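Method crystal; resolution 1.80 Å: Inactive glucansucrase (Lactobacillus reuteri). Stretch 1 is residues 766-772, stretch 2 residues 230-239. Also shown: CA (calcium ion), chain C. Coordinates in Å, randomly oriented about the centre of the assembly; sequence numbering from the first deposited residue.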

# COMPACT_ATOMS: atom_id res chain seq x y z
N ARG A 766 -8.21 14.52 -16.67
CA ARG A 766 -8.84 14.13 -15.41
C ARG A 766 -9.61 12.82 -15.61
O ARG A 766 -10.53 12.78 -16.41
CB ARG A 766 -9.82 15.23 -14.96
CG ARG A 766 -10.54 14.99 -13.64
CD ARG A 766 -9.59 15.12 -12.47
NE ARG A 766 -10.31 14.90 -11.21
CZ ARG A 766 -10.66 13.70 -10.72
NH1 ARG A 766 -10.37 12.58 -11.38
NH2 ARG A 766 -11.31 13.63 -9.55
N THR A 767 -9.25 11.78 -14.86
CA THR A 767 -9.85 10.46 -15.03
C THR A 767 -10.25 9.79 -13.72
O THR A 767 -9.83 10.22 -12.64
CB THR A 767 -8.88 9.49 -15.74
OG1 THR A 767 -7.76 9.20 -14.89
CG2 THR A 767 -8.40 10.07 -17.06
N ASN A 768 -11.04 8.72 -13.86
CA ASN A 768 -11.28 7.79 -12.76
C ASN A 768 -10.08 6.83 -12.61
O ASN A 768 -9.05 7.01 -13.28
CB ASN A 768 -12.61 7.04 -12.97
CG ASN A 768 -12.59 6.07 -14.16
OD1 ASN A 768 -11.54 5.76 -14.73
ND2 ASN A 768 -13.77 5.58 -14.53
N ASN A 769 -10.23 5.82 -11.76
CA ASN A 769 -9.14 4.87 -11.49
C ASN A 769 -8.82 3.87 -12.62
O ASN A 769 -7.88 3.09 -12.50
CB ASN A 769 -9.36 4.15 -10.16
CG ASN A 769 -10.60 3.26 -10.16
OD1 ASN A 769 -11.36 3.22 -11.13
ND2 ASN A 769 -10.81 2.58 -9.05
N ARG A 770 -9.60 3.91 -13.70
CA ARG A 770 -9.27 3.17 -14.92
C ARG A 770 -8.69 4.05 -16.06
O ARG A 770 -8.48 3.57 -17.17
CB ARG A 770 -10.49 2.41 -15.43
CG ARG A 770 -11.09 1.44 -14.43
CD ARG A 770 -12.22 0.62 -15.07
NE ARG A 770 -11.77 -0.12 -16.25
CZ ARG A 770 -11.01 -1.22 -16.22
NH1 ARG A 770 -10.57 -1.76 -15.08
NH2 ARG A 770 -10.68 -1.81 -17.36
N GLY A 771 -8.40 5.32 -15.79
CA GLY A 771 -7.90 6.22 -16.84
C GLY A 771 -8.94 6.65 -17.86
O GLY A 771 -8.60 7.12 -18.93
N MET A 772 -10.22 6.51 -17.53
CA MET A 772 -11.29 7.03 -18.36
C MET A 772 -11.64 8.43 -17.87
O MET A 772 -11.77 8.65 -16.67
CB MET A 772 -12.52 6.12 -18.30
CG MET A 772 -12.25 4.70 -18.80
SD MET A 772 -11.68 4.62 -20.52
CE MET A 772 -10.34 3.43 -20.41
CA CA C . -1.05 0.52 -11.57
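Stretch 2 (230-239) NNSDNSPELL

Stretch 1 leaves the end of a strand, Arg766 and Thr767, that begins earlier in the chain and folds into a type I beta turn from Asn768 to Gly771, closed by Gly771 N to Asn768 O at 3.1 Å. Asn768 OD1 braces the turn from within, accepting from Arg770 N at 2.9 Å and from Met772 N at 3.2 Å. Gly771 has a positive phi of 73°, which by itself favours glycine. Stretch 2 has no regular helix or strand: Asn234 adopts a left-handed conformation (50/48), Ser235 and Pro236 are extended, Glu237 is helical in its torsions, and Leu238 is extended again. It runs past the turn with Leu238 CA 4.7 Å from Asn769 CA and Pro236 CA 5.1 Å from Arg770 CA, so the residue order is reversed across this short register. Leu238 N donates to Asn769 O at 3.0 Å, with an N-H...O angle of 154°; the same carbonyl oxygen lies 3.4 Å from Pro236 CB.

Leu238 points toward the turn, its CD1 3.7 Å from Asn768 O and 4.2 Å from both Gly771 N and Thr767 OG1. Asn769 ND2 packs 3.5 Å from Pro236 CB and donates to water 3 (3.0 Å), which in turn donates to Leu238 O (2.8 Å). Arg770 starts away from stretch 2, but its long side chain brings the guanidinium back. Asn234 OD1 sits over one face, 3.1 Å from Arg770 CZ, held there by Asn231 ND2 at 3.1 Å. At the guanidinium edge, Arg770 NH1 makes a weak hydrogen bond to Ser235 O (3.3 Å); water 2 links Arg770 NH1 (3.0 Å) to Asn234 O (2.6 Å), and water 1 links Arg770 NH2 (2.9 Å) to Asn231 OD1 (2.8 Å). The end of the Glu237 side chain leads away from stretch 1, and its OE2 binds the calcium ion CA at 2.3 Å; the backbone Glu237 O binds the same ion, also at 2.3 Å.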

# COMPACT_ATOMS: atom_id res chain seq x y z
N ASN A 230 -10.57 -9.62 -21.91
CA ASN A 230 -11.40 -10.25 -20.87
C ASN A 230 -11.38 -9.37 -19.63
O ASN A 230 -10.59 -9.60 -18.69
CB ASN A 230 -10.91 -11.66 -20.56
CG ASN A 230 -11.70 -12.33 -19.44
OD1 ASN A 230 -12.70 -11.77 -18.94
ND2 ASN A 230 -11.27 -13.51 -19.04
N ASN A 231 -12.24 -8.37 -19.64
CA ASN A 231 -12.36 -7.47 -18.49
C ASN A 231 -13.44 -7.92 -17.50
O ASN A 231 -14.14 -7.10 -16.90
CB ASN A 231 -12.65 -6.03 -18.93
CG ASN A 231 -12.48 -5.06 -17.78
OD1 ASN A 231 -11.67 -5.31 -16.90
ND2 ASN A 231 -13.24 -3.98 -17.78
N SER A 232 -13.57 -9.23 -17.29
CA SER A 232 -14.58 -9.73 -16.35
C SER A 232 -14.28 -9.34 -14.90
O SER A 232 -15.22 -9.25 -14.10
CB SER A 232 -14.75 -11.25 -16.50
OG SER A 232 -13.53 -11.93 -16.32
N ASP A 233 -13.01 -9.08 -14.57
CA ASP A 233 -12.62 -8.64 -13.22
C ASP A 233 -12.81 -7.14 -12.99
O ASP A 233 -13.09 -6.71 -11.87
CB ASP A 233 -11.16 -8.98 -12.94
CG ASP A 233 -10.84 -10.42 -13.19
OD1 ASP A 233 -11.40 -11.27 -12.48
OD2 ASP A 233 -10.07 -10.70 -14.13
N ASN A 234 -12.61 -6.36 -14.05
CA ASN A 234 -12.65 -4.90 -13.98
C ASN A 234 -11.79 -4.36 -12.85
O ASN A 234 -12.24 -3.49 -12.10
CB ASN A 234 -14.10 -4.41 -13.88
CG ASN A 234 -14.24 -2.93 -14.17
OD1 ASN A 234 -13.67 -2.42 -15.15
ND2 ASN A 234 -15.00 -2.23 -13.34
N SER A 235 -10.55 -4.85 -12.74
CA SER A 235 -9.62 -4.40 -11.69
C SER A 235 -8.84 -3.16 -12.17
O SER A 235 -8.26 -3.20 -13.25
CB SER A 235 -8.65 -5.52 -11.30
OG SER A 235 -8.04 -5.21 -10.06
N PRO A 236 -8.84 -2.07 -11.38
CA PRO A 236 -8.32 -0.79 -11.88
C PRO A 236 -6.80 -0.67 -11.92
O PRO A 236 -6.09 -1.25 -11.09
CB PRO A 236 -8.89 0.23 -10.89
CG PRO A 236 -9.01 -0.53 -9.61
CD PRO A 236 -9.40 -1.93 -10.01
N GLU A 237 -6.31 0.11 -12.88
CA GLU A 237 -4.88 0.41 -12.99
C GLU A 237 -4.40 1.31 -11.84
O GLU A 237 -3.27 1.13 -11.35
CB GLU A 237 -4.58 1.10 -14.32
CG GLU A 237 -3.08 1.37 -14.58
CD GLU A 237 -2.28 0.09 -14.62
OE1 GLU A 237 -2.61 -0.76 -15.47
OE2 GLU A 237 -1.36 -0.09 -13.77
N LEU A 238 -5.24 2.26 -11.44
CA LEU A 238 -4.81 3.34 -10.53
C LEU A 238 -5.33 3.19 -9.10
O LEU A 238 -6.51 2.89 -8.89
CB LEU A 238 -5.26 4.69 -11.10
CG LEU A 238 -4.84 4.98 -12.55
CD1 LEU A 238 -5.40 6.32 -13.03
CD2 LEU A 238 -3.33 4.97 -12.71
N LEU A 239 -4.42 3.37 -8.14
CA LEU A 239 -4.74 3.42 -6.71
C LEU A 239 -4.42 4.80 -6.13
O LEU A 239 -5.33 5.58 -5.83
CB LEU A 239 -3.96 2.34 -5.95
CG LEU A 239 -4.27 0.88 -6.30
CD1 LEU A 239 -3.33 -0.05 -5.55
CD2 LEU A 239 -5.74 0.56 -6.01
O HOH W 1 -9.26 -4.07 -16.31
O HOH W 2 -11.62 -0.95 -12.41
O HOH W 3 -8.56 2.45 -7.06
O HOH W 4 1.34 0.32 -11.78